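Local coordinates for protein uncharacterized N-acetyltransferase D2E76_00625 (Mycobacteroides abscessus, PDB 6YCA) that probably transfers acetyl groups from acetyl-coenzyme A as an Eis-type GCN5-related N-acetyltransferase, yet is unable to modify aminoglycosides, at residues T24-L29 against R65-F70; T87-S92 against A195-V200; A155-Q160 against V299-I304; I249-L254 against I278-R283; D314-L319 against A344-S349. One frame throughout, in Å; residues are numbered along the deposited sequence.

Interaction 1 (T24-L29 against R65-F70); sequences TDIRFL and RYLGAF. With SO4 (sulfate ion), chain H.
Tyr66 O is gripped twice: Leu29 N donates to Tyr66 O at 2.8 Å, nearly along the C=O axis, and Phe28 CA adds a C-H contact to the same oxygen. Four more backbone bonds pair Asp25 with Phe70 and Arg27 with Gly68; the straightest runs from Phe70 N to Asp25 O (170°). On the face of Arg27 and Phe70, the guanidinium lies flat over the ring as a cation-pi stack, planes 23° apart, with Arg27 NH2 3.2 Å from Phe70 CE2. Arg27 CG takes the crowded position between backbone N and carbonyl carbon (chi1 54°), and Glu34 pairs with the NH1 end. Leu29 CD2 passes by Gly68 to touch Phe70 CZ at 3.6 Å. Leu67 CD2 sits over the centre of the Phe28 ring. Phe28 N turns away from the partner strand and donates to sulfate O2 at 2.7 Å. This is the antiparallel pairing of the first two strands of a GNAT fold, with helices in the connection between them.

Interaction 2 (T87-S92 against A195-V200); sequences TVPGGS and AWTGSV
Thr87 enters the turn Trp196-Ser199 with both branches engaged. Its OG1 stands anti to the carbonyl carbon, beside the backbone N (chi1 -56°), and donates to Ser199 OG at 2.8 Å; CG2, anti to the N, faces the carbonyl oxygens of Trp196 and Ala195. Ser199 OG occupies the crowded position between its N and carbonyl carbon (chi1 56°), which lets it turn back and donate to Trp196 O at 2.7 Å, an oxygen that also accepts from Ser199 N. Thr197 CG2, anti to its N, meets Pro89 CD crosswise at 3.8 Å. The main chain clamps Thr87 at both ends: its N donates to Ser199 O at 2.9 Å, and its O accepts from Gly198 N, whose positive phi (102°) suits the third place of a type II turn. Backbone bonds join Pro89 O to Thr323 and Thr197 to Phe410. This chain of hydroxyl bonds and the paired main-chain bonds make a directional, largely polar junction between the end of strand 75-87 and the loop after helix 184-192.

Interaction 3 (A155-Q160 against V299-I304); sequences ATYRIQ and VAVAGI
An antiparallel strand pair in the sheet of the second GNAT region joins 149-160 to 299-312, at 147°. Arg158 and Ala300 exchange two backbone bonds: Arg158 N reaches Ala300 O at 2.8 Å in the carbonyl plane, whereas Ala300 N comes in 28° above the plane of the Arg158 carbonyl, not on a lone pair. Further along, the register slips. Ala302 N donates to Thr156 O at 2.6 Å, while Thr156 N bonds to Gly303 O at 3.0 Å, so two residues face one in a beta bulge, where Gly303 adopts backbone angles suited to glycine. On the face of Tyr157 and Ile159, the tyrosine ring is met obliquely by two valines, Tyr157 CD2 lying 3.7 Å from Val299 CG1 and Tyr157 CE2 close to Val301 CG2, while its OH bonds to Pro284 O. Ile159 CG1 runs alongside Val299 CG2, pointing the same way, and Ala155 CB packs on Ile304 CG1 at 3.8 Å. Arg158 CG brushes Ala302 CB, which points toward the partner strand, before the arginine chain bends at chi3. Strand 149-160 is flanked in the sheet by strands 299-312 and 277-284, and Ile304 packs against Ile304 of a second subunit.

Interaction 4 (I249-L254 against I278-R283); sequences ISVDDL and IELGPR
Two parallel strands, 22° apart, pair from Ile249-Ile278 to Val251-Leu280 and then diverge, CA to CA widening from 4.9 Å at Val251-Leu280 to 8.1 Å at Leu254-Arg283. Glu279 is held at both ends: its N donates to Ile249 O at 3.1 Å, and its O receives Val251 N at 2.8 Å and 178°, nearly along the C=O axis. The next bond, Gly281 N to Val251 O, is weak. Val251 and Leu280 lie side by side, pointing the same way, so that Leu280 CD1 touches Val251 CB at 3.6 Å. Leu254, its CG anti to the backbone N, crosses obliquely to reach Leu280 CD1 with its own CD1. After the cis peptide before Pro282 the chain turns a corner, and Arg283, bent at chi2 and chi3, brings its guanidinium back to Leu254, whose CD1 lies over one face; NH1 makes a weak bond to Leu254 O at 2.8 Å. Asp287 pairs with Arg283 NE. Helix 259-270 connects the two strands in a beta-alpha-beta crossover. As the regular pairing gives out, apolar contacts and the arginine span the parting strands, consistent with the splay of parallel strands in GNAT folds; the buried guanidinium probably stays charged beside Asp287.

Interaction 5 (D314-L319 against A344-S349); sequences DVEAAL and ARFSVS
The Phe346 ring is approached obliquely by three helix side chains. Glu316 CB lies 3.5 Å from Phe346 CE1, Val315 CG1 comes within 3.7 Å of CE2 of the same ring, and Leu319 CD1 sits near its root, 4.1 Å from Phe346 CB. The other flat group, the Glu316 carboxylate, is turned 52° to the ring; its chain is extended beyond CG, with CG anti to the backbone N, and its OE1 goes on to a salt bridge with Arg355, while CB and CG lie against the ring. Phe346 CG is anti to its carbonyl carbon (chi1 -54°), which tips the ring toward the start of the helix. Val315 and Leu319, one turn apart, both point at the strand; Leu319 CD1 crosses obliquely to Val348 CG1 at 3.8 Å. The short helical segment 315-319 runs over strand 344-348, axes 10.0 Å apart and only 11° from parallel. Asp314 is the N-cap, accepting weakly from Ala317 N with OD1 at 3.5 Å. Within the sterol carrier protein domain, Val366 and Leu369 of helix 366-373 add to the same apolar layer around Val315. With no hydrogen bond across the contact, helix and strand are held here by dispersion and burial of apolar surface, while the one carboxylate at the interface finds its charge partner on strand 353-356.

In the fold
Interactions 3 and 4 touch because their strands 149-160 and 277-284 are neighbours in the sheet, with Ala155 N close to Arg283 O; interaction 4, buried, falls between the two segments of interaction 3 along the chain. Interaction 1 is far off, about 42 Å from interaction 3 between centres, on the first GNAT region's outermost strand, where a charged stack lies at a partly exposed margin beside a sulfate probably from the crystallisation liquor. Interaction 2 lies nearest the middle of the chain, joining loops by polar bonds, about 5 Å from interaction 4 at the nearest atoms. Interaction 5, in the sterol carrier domain, is buried and purely apolar across its segments, unlike the backbone-bonded strand pairs.

Interaction 1 (T24-L29 against R65-F70)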
# COMPACT_ATOMS: atom_id res chain seq x y z
N THR A 24 2.08 -50.25 9.42
CA THR A 24 1.05 -49.21 9.33
C THR A 24 -0.32 -49.80 8.97
O THR A 24 -0.46 -50.54 7.99
CB THR A 24 1.43 -48.14 8.29
OG1 THR A 24 2.66 -47.53 8.68
CG2 THR A 24 0.34 -47.08 8.20
N ASP A 25 -1.32 -49.48 9.79
CA ASP A 25 -2.66 -50.03 9.66
C ASP A 25 -3.65 -48.91 9.32
O ASP A 25 -3.60 -47.83 9.93
CB ASP A 25 -3.08 -50.73 10.96
CG ASP A 25 -4.41 -51.43 10.84
OD1 ASP A 25 -4.84 -51.73 9.70
OD2 ASP A 25 -5.04 -51.69 11.89
N ILE A 26 -4.52 -49.17 8.35
CA ILE A 26 -5.55 -48.22 7.93
C ILE A 26 -6.90 -48.85 8.25
O ILE A 26 -7.32 -49.80 7.57
CB ILE A 26 -5.45 -47.90 6.43
CG1 ILE A 26 -4.06 -47.36 6.09
CG2 ILE A 26 -6.54 -46.91 6.04
CD1 ILE A 26 -3.83 -45.94 6.52
N ARG A 27 -7.59 -48.33 9.26
CA ARG A 27 -8.89 -48.85 9.64
C ARG A 27 -9.82 -47.70 10.02
O ARG A 27 -9.38 -46.58 10.29
CB ARG A 27 -8.79 -49.85 10.80
CG ARG A 27 -8.06 -49.30 12.02
CD ARG A 27 -8.19 -50.24 13.21
NE ARG A 27 -7.37 -49.82 14.34
CZ ARG A 27 -7.74 -48.91 15.24
NH1 ARG A 27 -8.92 -48.32 15.13
NH2 ARG A 27 -6.92 -48.60 16.24
N PHE A 28 -11.12 -47.99 10.05
CA PHE A 28 -12.10 -47.00 10.46
C PHE A 28 -12.07 -46.81 11.96
O PHE A 28 -11.92 -47.78 12.72
CB PHE A 28 -13.50 -47.45 10.04
CG PHE A 28 -13.85 -47.12 8.63
CD1 PHE A 28 -14.16 -45.81 8.27
CD2 PHE A 28 -13.88 -48.10 7.65
CE1 PHE A 28 -14.48 -45.50 6.96
CE2 PHE A 28 -14.20 -47.79 6.34
CZ PHE A 28 -14.50 -46.49 5.99
N LEU A 29 -12.22 -45.57 12.40
CA LEU A 29 -12.28 -45.30 13.83
C LEU A 29 -13.61 -45.80 14.39
O LEU A 29 -14.64 -45.74 13.71
CB LEU A 29 -12.15 -43.81 14.07
CG LEU A 29 -10.97 -43.18 13.33
CD1 LEU A 29 -10.91 -41.70 13.61
CD2 LEU A 29 -9.68 -43.87 13.72
N ARG A 65 -17.48 -43.28 9.09
CA ARG A 65 -16.96 -42.86 7.80
C ARG A 65 -15.56 -42.29 7.95
O ARG A 65 -15.01 -41.78 6.97
CB ARG A 65 -17.88 -41.79 7.21
CG ARG A 65 -19.17 -42.31 6.59
CD ARG A 65 -19.89 -41.19 5.86
NE ARG A 65 -20.67 -41.67 4.72
CZ ARG A 65 -20.26 -41.62 3.46
NH1 ARG A 65 -19.07 -41.12 3.17
NH2 ARG A 65 -21.04 -42.08 2.49
N TYR A 66 -14.98 -42.38 9.13
CA TYR A 66 -13.70 -41.76 9.42
C TYR A 66 -12.64 -42.84 9.43
O TYR A 66 -12.67 -43.75 10.27
CB TYR A 66 -13.77 -41.04 10.77
CG TYR A 66 -12.82 -39.87 10.90
CD1 TYR A 66 -11.51 -39.95 10.45
CD2 TYR A 66 -13.25 -38.65 11.42
CE1 TYR A 66 -10.65 -38.88 10.56
CE2 TYR A 66 -12.40 -37.57 11.53
CZ TYR A 66 -11.10 -37.69 11.10
OH TYR A 66 -10.24 -36.62 11.20
N LEU A 67 -11.70 -42.74 8.49
CA LEU A 67 -10.59 -43.67 8.41
C LEU A 67 -9.42 -43.10 9.17
O LEU A 67 -9.21 -41.88 9.19
CB LEU A 67 -10.19 -43.89 6.95
CG LEU A 67 -11.01 -44.89 6.14
CD1 LEU A 67 -10.76 -44.68 4.66
CD2 LEU A 67 -10.62 -46.29 6.55
N GLY A 68 -8.65 -43.97 9.80
CA GLY A 68 -7.50 -43.56 10.56
C GLY A 68 -6.27 -44.31 10.11
O GLY A 68 -6.34 -45.46 9.66
N ALA A 69 -5.13 -43.64 10.21
CA ALA A 69 -3.84 -44.21 9.87
C ALA A 69 -3.06 -44.36 11.17
O ALA A 69 -2.77 -43.37 11.84
CB ALA A 69 -3.08 -43.30 8.90
N PHE A 70 -2.73 -45.60 11.51
CA PHE A 70 -2.07 -45.92 12.77
C PHE A 70 -0.68 -46.45 12.45
O PHE A 70 -0.54 -47.40 11.67
CB PHE A 70 -2.85 -46.98 13.55
CG PHE A 70 -4.24 -46.55 13.95
CD1 PHE A 70 -5.29 -46.61 13.05
CD2 PHE A 70 -4.49 -46.11 15.24
CE1 PHE A 70 -6.57 -46.22 13.42
CE2 PHE A 70 -5.77 -45.72 15.62
CZ PHE A 70 -6.81 -45.78 14.71
S SO4 H . -11.81 -51.75 9.05
O1 SO4 H . -13.02 -52.17 8.35
O2 SO4 H . -12.06 -50.45 9.68
O3 SO4 H . -11.47 -52.72 10.08
O4 SO4 H . -10.71 -51.64 8.10

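Interaction 2 (T87-S92 against A195-V200)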
# COMPACT_ATOMS: atom_id res chain seq x y z
N THR A 87 -25.81 -32.62 -7.43
CA THR A 87 -26.68 -32.38 -8.57
C THR A 87 -25.86 -32.35 -9.86
O THR A 87 -24.99 -31.48 -10.02
CB THR A 87 -27.46 -31.07 -8.39
OG1 THR A 87 -28.18 -31.10 -7.16
CG2 THR A 87 -28.43 -30.86 -9.55
N VAL A 88 -26.13 -33.28 -10.76
CA VAL A 88 -25.44 -33.41 -12.04
C VAL A 88 -26.29 -32.74 -13.12
O VAL A 88 -27.47 -32.46 -12.88
CB VAL A 88 -25.18 -34.88 -12.37
CG1 VAL A 88 -24.37 -35.53 -11.26
CG2 VAL A 88 -26.49 -35.62 -12.59
N PRO A 89 -25.74 -32.45 -14.31
CA PRO A 89 -26.54 -31.81 -15.36
C PRO A 89 -27.82 -32.56 -15.65
O PRO A 89 -27.82 -33.78 -15.86
CB PRO A 89 -25.60 -31.81 -16.57
CG PRO A 89 -24.25 -31.73 -15.97
CD PRO A 89 -24.31 -32.52 -14.68
N GLY A 90 -28.93 -31.83 -15.68
CA GLY A 90 -30.25 -32.41 -15.79
C GLY A 90 -31.04 -32.43 -14.50
O GLY A 90 -32.23 -32.74 -14.53
N GLY A 91 -30.41 -32.11 -13.38
CA GLY A 91 -31.09 -31.99 -12.11
C GLY A 91 -31.03 -33.22 -11.23
O GLY A 91 -31.38 -33.13 -10.05
N SER A 92 -30.60 -34.36 -11.77
CA SER A 92 -30.56 -35.59 -10.99
C SER A 92 -29.58 -35.46 -9.83
O SER A 92 -28.54 -34.81 -9.94
CB SER A 92 -30.17 -36.74 -11.90
OG SER A 92 -30.41 -37.98 -11.28
N ALA A 195 -31.61 -26.70 -6.92
CA ALA A 195 -31.62 -27.49 -8.14
C ALA A 195 -30.52 -27.14 -9.13
O ALA A 195 -30.46 -27.76 -10.20
CB ALA A 195 -32.98 -27.37 -8.84
N TRP A 196 -29.64 -26.19 -8.81
CA TRP A 196 -28.61 -25.79 -9.75
C TRP A 196 -27.51 -26.85 -9.80
O TRP A 196 -27.22 -27.53 -8.82
CB TRP A 196 -28.01 -24.43 -9.38
CG TRP A 196 -27.23 -24.40 -8.11
CD1 TRP A 196 -25.92 -24.73 -7.94
CD2 TRP A 196 -27.69 -23.96 -6.83
NE1 TRP A 196 -25.54 -24.55 -6.63
CE2 TRP A 196 -26.61 -24.08 -5.93
CE3 TRP A 196 -28.92 -23.49 -6.35
CZ2 TRP A 196 -26.72 -23.74 -4.58
CZ3 TRP A 196 -29.02 -23.16 -5.01
CH2 TRP A 196 -27.94 -23.29 -4.14
N THR A 197 -26.91 -26.99 -10.99
CA THR A 197 -25.88 -28.00 -11.20
C THR A 197 -24.65 -27.68 -10.36
O THR A 197 -24.16 -26.55 -10.35
CB THR A 197 -25.50 -28.07 -12.67
OG1 THR A 197 -26.67 -28.40 -13.44
CG2 THR A 197 -24.46 -29.15 -12.89
N GLY A 198 -24.14 -28.70 -9.65
CA GLY A 198 -23.03 -28.56 -8.75
C GLY A 198 -23.41 -28.49 -7.29
O GLY A 198 -22.55 -28.67 -6.42
N SER A 199 -24.69 -28.24 -6.99
CA SER A 199 -25.14 -28.16 -5.60
C SER A 199 -24.96 -29.49 -4.88
O SER A 199 -25.08 -30.57 -5.47
CB SER A 199 -26.60 -27.70 -5.55
OG SER A 199 -27.43 -28.56 -6.31
N VAL A 200 -24.65 -29.41 -3.59
CA VAL A 200 -24.42 -30.57 -2.76
C VAL A 200 -25.31 -30.46 -1.53
O VAL A 200 -25.79 -29.37 -1.18
CB VAL A 200 -22.95 -30.75 -2.34
CG1 VAL A 200 -22.04 -30.68 -3.57
CG2 VAL A 200 -22.56 -29.70 -1.32

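Interaction 3 (A155-Q160 against V299-I304)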
# COMPACT_ATOMS: atom_id res chain seq x y z
N ALA A 155 -16.36 -17.57 -8.18
CA ALA A 155 -15.87 -16.21 -8.41
C ALA A 155 -16.31 -15.30 -7.28
O ALA A 155 -17.24 -15.60 -6.53
CB ALA A 155 -16.34 -15.65 -9.76
N THR A 156 -15.61 -14.17 -7.17
CA THR A 156 -15.89 -13.13 -6.19
C THR A 156 -16.12 -11.81 -6.90
O THR A 156 -15.26 -11.36 -7.67
CB THR A 156 -14.71 -12.97 -5.24
OG1 THR A 156 -14.38 -14.25 -4.70
CG2 THR A 156 -15.09 -12.03 -4.11
N TYR A 157 -17.26 -11.18 -6.64
CA TYR A 157 -17.63 -9.94 -7.29
C TYR A 157 -17.63 -8.79 -6.29
O TYR A 157 -18.06 -8.94 -5.14
CB TYR A 157 -19.03 -10.07 -7.90
CG TYR A 157 -19.13 -11.19 -8.90
CD1 TYR A 157 -19.38 -12.49 -8.49
CD2 TYR A 157 -18.96 -10.95 -10.26
CE1 TYR A 157 -19.47 -13.52 -9.40
CE2 TYR A 157 -19.05 -11.98 -11.18
CZ TYR A 157 -19.31 -13.26 -10.74
OH TYR A 157 -19.40 -14.29 -11.65
N ARG A 158 -17.13 -7.64 -6.74
CA ARG A 158 -17.27 -6.37 -6.02
C ARG A 158 -18.13 -5.45 -6.88
O ARG A 158 -17.77 -5.14 -8.02
CB ARG A 158 -15.93 -5.68 -5.77
CG ARG A 158 -15.07 -6.19 -4.63
CD ARG A 158 -13.86 -5.27 -4.56
NE ARG A 158 -14.26 -3.88 -4.31
CZ ARG A 158 -13.48 -2.82 -4.51
NH1 ARG A 158 -12.24 -2.97 -4.98
NH2 ARG A 158 -13.93 -1.60 -4.25
N ILE A 159 -19.26 -5.03 -6.33
CA ILE A 159 -20.20 -4.15 -7.01
C ILE A 159 -20.10 -2.77 -6.37
O ILE A 159 -20.22 -2.65 -5.14
CB ILE A 159 -21.64 -4.69 -6.90
CG1 ILE A 159 -21.72 -6.10 -7.50
CG2 ILE A 159 -22.60 -3.74 -7.60
CD1 ILE A 159 -23.10 -6.72 -7.39
N GLN A 160 -19.87 -1.75 -7.18
CA GLN A 160 -19.93 -0.37 -6.71
C GLN A 160 -21.39 0.07 -6.82
O GLN A 160 -21.88 0.37 -7.91
CB GLN A 160 -18.99 0.53 -7.51
CG GLN A 160 -18.29 1.59 -6.66
CD GLN A 160 -17.79 2.77 -7.47
OE1 GLN A 160 -18.16 3.92 -7.22
NE2 GLN A 160 -16.93 2.50 -8.46
N VAL A 299 -19.63 -3.99 -11.82
CA VAL A 299 -19.45 -5.32 -11.26
C VAL A 299 -18.06 -5.78 -11.67
O VAL A 299 -17.79 -5.96 -12.87
CB VAL A 299 -20.53 -6.29 -11.75
CG1 VAL A 299 -20.35 -7.66 -11.11
CG2 VAL A 299 -21.92 -5.74 -11.46
N ALA A 300 -17.18 -5.96 -10.70
CA ALA A 300 -15.80 -6.35 -10.95
C ALA A 300 -15.55 -7.72 -10.34
O ALA A 300 -15.99 -8.01 -9.22
CB ALA A 300 -14.82 -5.35 -10.34
N VAL A 301 -14.84 -8.57 -11.08
CA VAL A 301 -14.43 -9.87 -10.58
C VAL A 301 -13.17 -9.66 -9.74
O VAL A 301 -12.12 -9.29 -10.26
CB VAL A 301 -14.18 -10.86 -11.73
CG1 VAL A 301 -13.59 -12.16 -11.19
CG2 VAL A 301 -15.49 -11.13 -12.46
N ALA A 302 -13.30 -9.86 -8.43
CA ALA A 302 -12.18 -9.68 -7.51
C ALA A 302 -11.34 -10.94 -7.35
O ALA A 302 -10.33 -10.91 -6.64
CB ALA A 302 -12.68 -9.21 -6.14
N GLY A 303 -11.72 -12.05 -8.00
CA GLY A 303 -10.95 -13.27 -7.92
C GLY A 303 -11.69 -14.50 -8.40
O GLY A 303 -12.93 -14.54 -8.35
N ILE A 304 -10.96 -15.49 -8.88
CA ILE A 304 -11.53 -16.77 -9.31
C ILE A 304 -10.64 -17.89 -8.80
O ILE A 304 -9.42 -17.83 -8.96
CB ILE A 304 -11.68 -16.85 -10.84
CG1 ILE A 304 -12.83 -15.94 -11.31
CG2 ILE A 304 -11.91 -18.28 -11.28
CD1 ILE A 304 -13.07 -15.99 -12.79

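Interaction 4 (I249-L254 against I278-R283)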
# COMPACT_ATOMS: atom_id res chain seq x y z
N ILE A 249 -20.47 -4.30 2.55
CA ILE A 249 -21.13 -5.48 3.10
C ILE A 249 -20.62 -6.71 2.36
O ILE A 249 -20.16 -6.63 1.21
CB ILE A 249 -22.67 -5.42 3.06
CG1 ILE A 249 -23.18 -5.45 1.62
CG2 ILE A 249 -23.19 -4.20 3.81
CD1 ILE A 249 -24.68 -5.53 1.51
N SER A 250 -20.73 -7.86 3.01
CA SER A 250 -20.25 -9.13 2.46
C SER A 250 -21.40 -10.13 2.44
O SER A 250 -21.98 -10.44 3.48
CB SER A 250 -19.10 -9.67 3.30
OG SER A 250 -18.59 -10.85 2.72
N VAL A 251 -21.71 -10.64 1.25
CA VAL A 251 -22.77 -11.63 1.07
C VAL A 251 -22.12 -13.00 1.07
O VAL A 251 -21.35 -13.34 0.16
CB VAL A 251 -23.55 -11.38 -0.24
CG1 VAL A 251 -24.58 -12.46 -0.46
CG2 VAL A 251 -24.20 -10.02 -0.22
N ASP A 252 -22.41 -13.81 2.10
CA ASP A 252 -21.83 -15.14 2.20
C ASP A 252 -22.71 -16.24 1.60
O ASP A 252 -22.19 -17.32 1.30
CB ASP A 252 -21.46 -15.48 3.65
CG ASP A 252 -22.61 -15.28 4.60
OD1 ASP A 252 -23.65 -14.76 4.16
OD2 ASP A 252 -22.48 -15.66 5.79
N ASP A 253 -24.00 -16.00 1.42
CA ASP A 253 -24.88 -17.03 0.86
C ASP A 253 -26.01 -16.36 0.10
O ASP A 253 -26.71 -15.51 0.65
CB ASP A 253 -25.44 -17.93 1.97
CG ASP A 253 -25.63 -19.37 1.52
OD1 ASP A 253 -25.10 -19.75 0.45
OD2 ASP A 253 -26.31 -20.13 2.24
N LEU A 254 -26.16 -16.72 -1.18
CA LEU A 254 -27.27 -16.24 -2.00
C LEU A 254 -27.88 -17.48 -2.65
O LEU A 254 -27.32 -18.03 -3.61
CB LEU A 254 -26.77 -15.26 -3.06
CG LEU A 254 -27.74 -14.24 -3.64
CD1 LEU A 254 -27.00 -13.30 -4.58
CD2 LEU A 254 -28.90 -14.90 -4.37
N ILE A 278 -20.68 -3.80 -2.54
CA ILE A 278 -21.31 -5.09 -2.28
C ILE A 278 -20.35 -6.17 -2.77
O ILE A 278 -19.99 -6.21 -3.95
CB ILE A 278 -22.67 -5.21 -2.99
CG1 ILE A 278 -23.54 -3.99 -2.68
CG2 ILE A 278 -23.38 -6.49 -2.57
CD1 ILE A 278 -24.82 -3.93 -3.50
N GLU A 279 -19.93 -7.05 -1.87
CA GLU A 279 -19.03 -8.14 -2.22
C GLU A 279 -19.77 -9.46 -2.12
O GLU A 279 -20.25 -9.83 -1.04
CB GLU A 279 -17.74 -8.14 -1.40
CG GLU A 279 -16.71 -9.14 -1.94
CD GLU A 279 -15.31 -8.92 -1.40
OE1 GLU A 279 -15.16 -8.20 -0.38
OE2 GLU A 279 -14.34 -9.47 -2.00
N LEU A 280 -19.87 -10.16 -3.24
CA LEU A 280 -20.52 -11.47 -3.33
C LEU A 280 -19.42 -12.50 -3.49
O LEU A 280 -18.52 -12.33 -4.31
CB LEU A 280 -21.41 -11.54 -4.57
CG LEU A 280 -22.70 -10.73 -4.78
CD1 LEU A 280 -23.78 -11.11 -3.79
CD2 LEU A 280 -22.44 -9.23 -4.79
N GLY A 281 -19.48 -13.57 -2.69
CA GLY A 281 -18.51 -14.63 -2.82
C GLY A 281 -18.70 -15.73 -1.79
O GLY A 281 -18.97 -15.46 -0.61
N PRO A 282 -18.55 -16.99 -2.21
CA PRO A 282 -18.31 -17.40 -3.59
C PRO A 282 -19.60 -17.43 -4.41
O PRO A 282 -20.66 -17.72 -3.85
CB PRO A 282 -17.79 -18.83 -3.43
CG PRO A 282 -18.46 -19.32 -2.23
CD PRO A 282 -18.53 -18.15 -1.29
N ARG A 283 -19.51 -17.12 -5.69
CA ARG A 283 -20.63 -17.10 -6.62
C ARG A 283 -20.23 -17.84 -7.89
O ARG A 283 -19.05 -18.11 -8.12
CB ARG A 283 -21.02 -15.66 -6.96
CG ARG A 283 -21.64 -14.89 -5.81
CD ARG A 283 -22.92 -15.54 -5.34
NE ARG A 283 -23.89 -15.69 -6.42
CZ ARG A 283 -24.96 -16.48 -6.34
NH1 ARG A 283 -25.18 -17.17 -5.24
NH2 ARG A 283 -25.80 -16.57 -7.36

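Interaction 5 (D314-L319 against A344-S349)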
# COMPACT_ATOMS: atom_id res chain seq x y z
N ASP A 314 -17.81 -44.42 -9.71
CA ASP A 314 -18.38 -45.36 -10.68
C ASP A 314 -18.65 -44.56 -11.95
O ASP A 314 -19.66 -43.86 -12.05
CB ASP A 314 -19.66 -46.01 -10.14
CG ASP A 314 -20.11 -47.20 -10.98
OD1 ASP A 314 -19.77 -47.28 -12.18
OD2 ASP A 314 -20.82 -48.07 -10.43
N VAL A 315 -17.73 -44.66 -12.91
CA VAL A 315 -17.82 -43.82 -14.11
C VAL A 315 -19.08 -44.12 -14.91
O VAL A 315 -19.77 -43.19 -15.36
CB VAL A 315 -16.54 -43.96 -14.96
CG1 VAL A 315 -16.73 -43.32 -16.32
CG2 VAL A 315 -15.36 -43.32 -14.23
N GLU A 316 -19.40 -45.40 -15.10
CA GLU A 316 -20.56 -45.74 -15.93
C GLU A 316 -21.85 -45.19 -15.32
O GLU A 316 -22.67 -44.58 -16.02
CB GLU A 316 -20.65 -47.25 -16.14
CG GLU A 316 -21.85 -47.68 -16.97
CD GLU A 316 -21.86 -49.16 -17.31
OE1 GLU A 316 -21.10 -49.92 -16.68
OE2 GLU A 316 -22.63 -49.57 -18.21
N ALA A 317 -22.04 -45.39 -14.02
CA ALA A 317 -23.25 -44.90 -13.37
C ALA A 317 -23.31 -43.38 -13.35
O ALA A 317 -24.41 -42.81 -13.44
CB ALA A 317 -23.37 -45.48 -11.96
N ALA A 318 -22.17 -42.71 -13.24
CA ALA A 318 -22.16 -41.26 -13.29
C ALA A 318 -22.57 -40.76 -14.67
O ALA A 318 -23.43 -39.87 -14.79
CB ALA A 318 -20.77 -40.73 -12.92
N LEU A 319 -21.99 -41.34 -15.72
CA LEU A 319 -22.33 -40.94 -17.09
C LEU A 319 -23.80 -41.20 -17.39
O LEU A 319 -24.39 -40.49 -18.21
CB LEU A 319 -21.45 -41.69 -18.08
CG LEU A 319 -19.96 -41.36 -18.02
CD1 LEU A 319 -19.17 -42.29 -18.93
CD2 LEU A 319 -19.74 -39.90 -18.39
N ALA A 344 -12.43 -48.75 -19.04
CA ALA A 344 -13.20 -49.41 -20.09
C ALA A 344 -13.59 -48.37 -21.13
O ALA A 344 -13.14 -47.22 -21.08
CB ALA A 344 -14.41 -50.13 -19.49
N ARG A 345 -14.42 -48.78 -22.08
CA ARG A 345 -14.95 -47.89 -23.10
C ARG A 345 -16.46 -47.77 -22.91
O ARG A 345 -17.15 -48.79 -22.77
CB ARG A 345 -14.66 -48.42 -24.51
CG ARG A 345 -13.18 -48.49 -24.86
CD ARG A 345 -12.98 -49.22 -26.18
NE ARG A 345 -11.57 -49.43 -26.47
CZ ARG A 345 -11.12 -50.07 -27.54
NH1 ARG A 345 -11.97 -50.56 -28.43
NH2 ARG A 345 -9.81 -50.22 -27.73
N PHE A 346 -16.97 -46.54 -22.91
CA PHE A 346 -18.38 -46.28 -22.68
C PHE A 346 -18.97 -45.53 -23.86
O PHE A 346 -18.45 -44.47 -24.24
CB PHE A 346 -18.60 -45.46 -21.41
CG PHE A 346 -17.96 -46.05 -20.19
CD1 PHE A 346 -18.60 -47.06 -19.49
CD2 PHE A 346 -16.73 -45.60 -19.74
CE1 PHE A 346 -18.02 -47.60 -18.36
CE2 PHE A 346 -16.15 -46.14 -18.61
CZ PHE A 346 -16.79 -47.14 -17.92
N SER A 347 -20.05 -46.06 -24.42
CA SER A 347 -20.82 -45.36 -25.44
C SER A 347 -21.87 -44.52 -24.73
O SER A 347 -22.80 -45.06 -24.13
CB SER A 347 -21.48 -46.37 -26.38
OG SER A 347 -22.39 -45.73 -27.25
N VAL A 348 -21.72 -43.20 -24.79
CA VAL A 348 -22.62 -42.28 -24.11
C VAL A 348 -23.52 -41.61 -25.14
O VAL A 348 -23.04 -41.11 -26.17
CB VAL A 348 -21.86 -41.25 -23.25
CG1 VAL A 348 -21.18 -41.95 -22.09
CG2 VAL A 348 -20.84 -40.50 -24.08
N SER A 349 -24.82 -41.62 -24.88
CA SER A 349 -25.78 -40.96 -25.74
C SER A 349 -27.00 -40.60 -24.90
O SER A 349 -27.16 -41.07 -23.77
CB SER A 349 -26.19 -41.84 -26.92
OG SER A 349 -26.92 -42.97 -26.47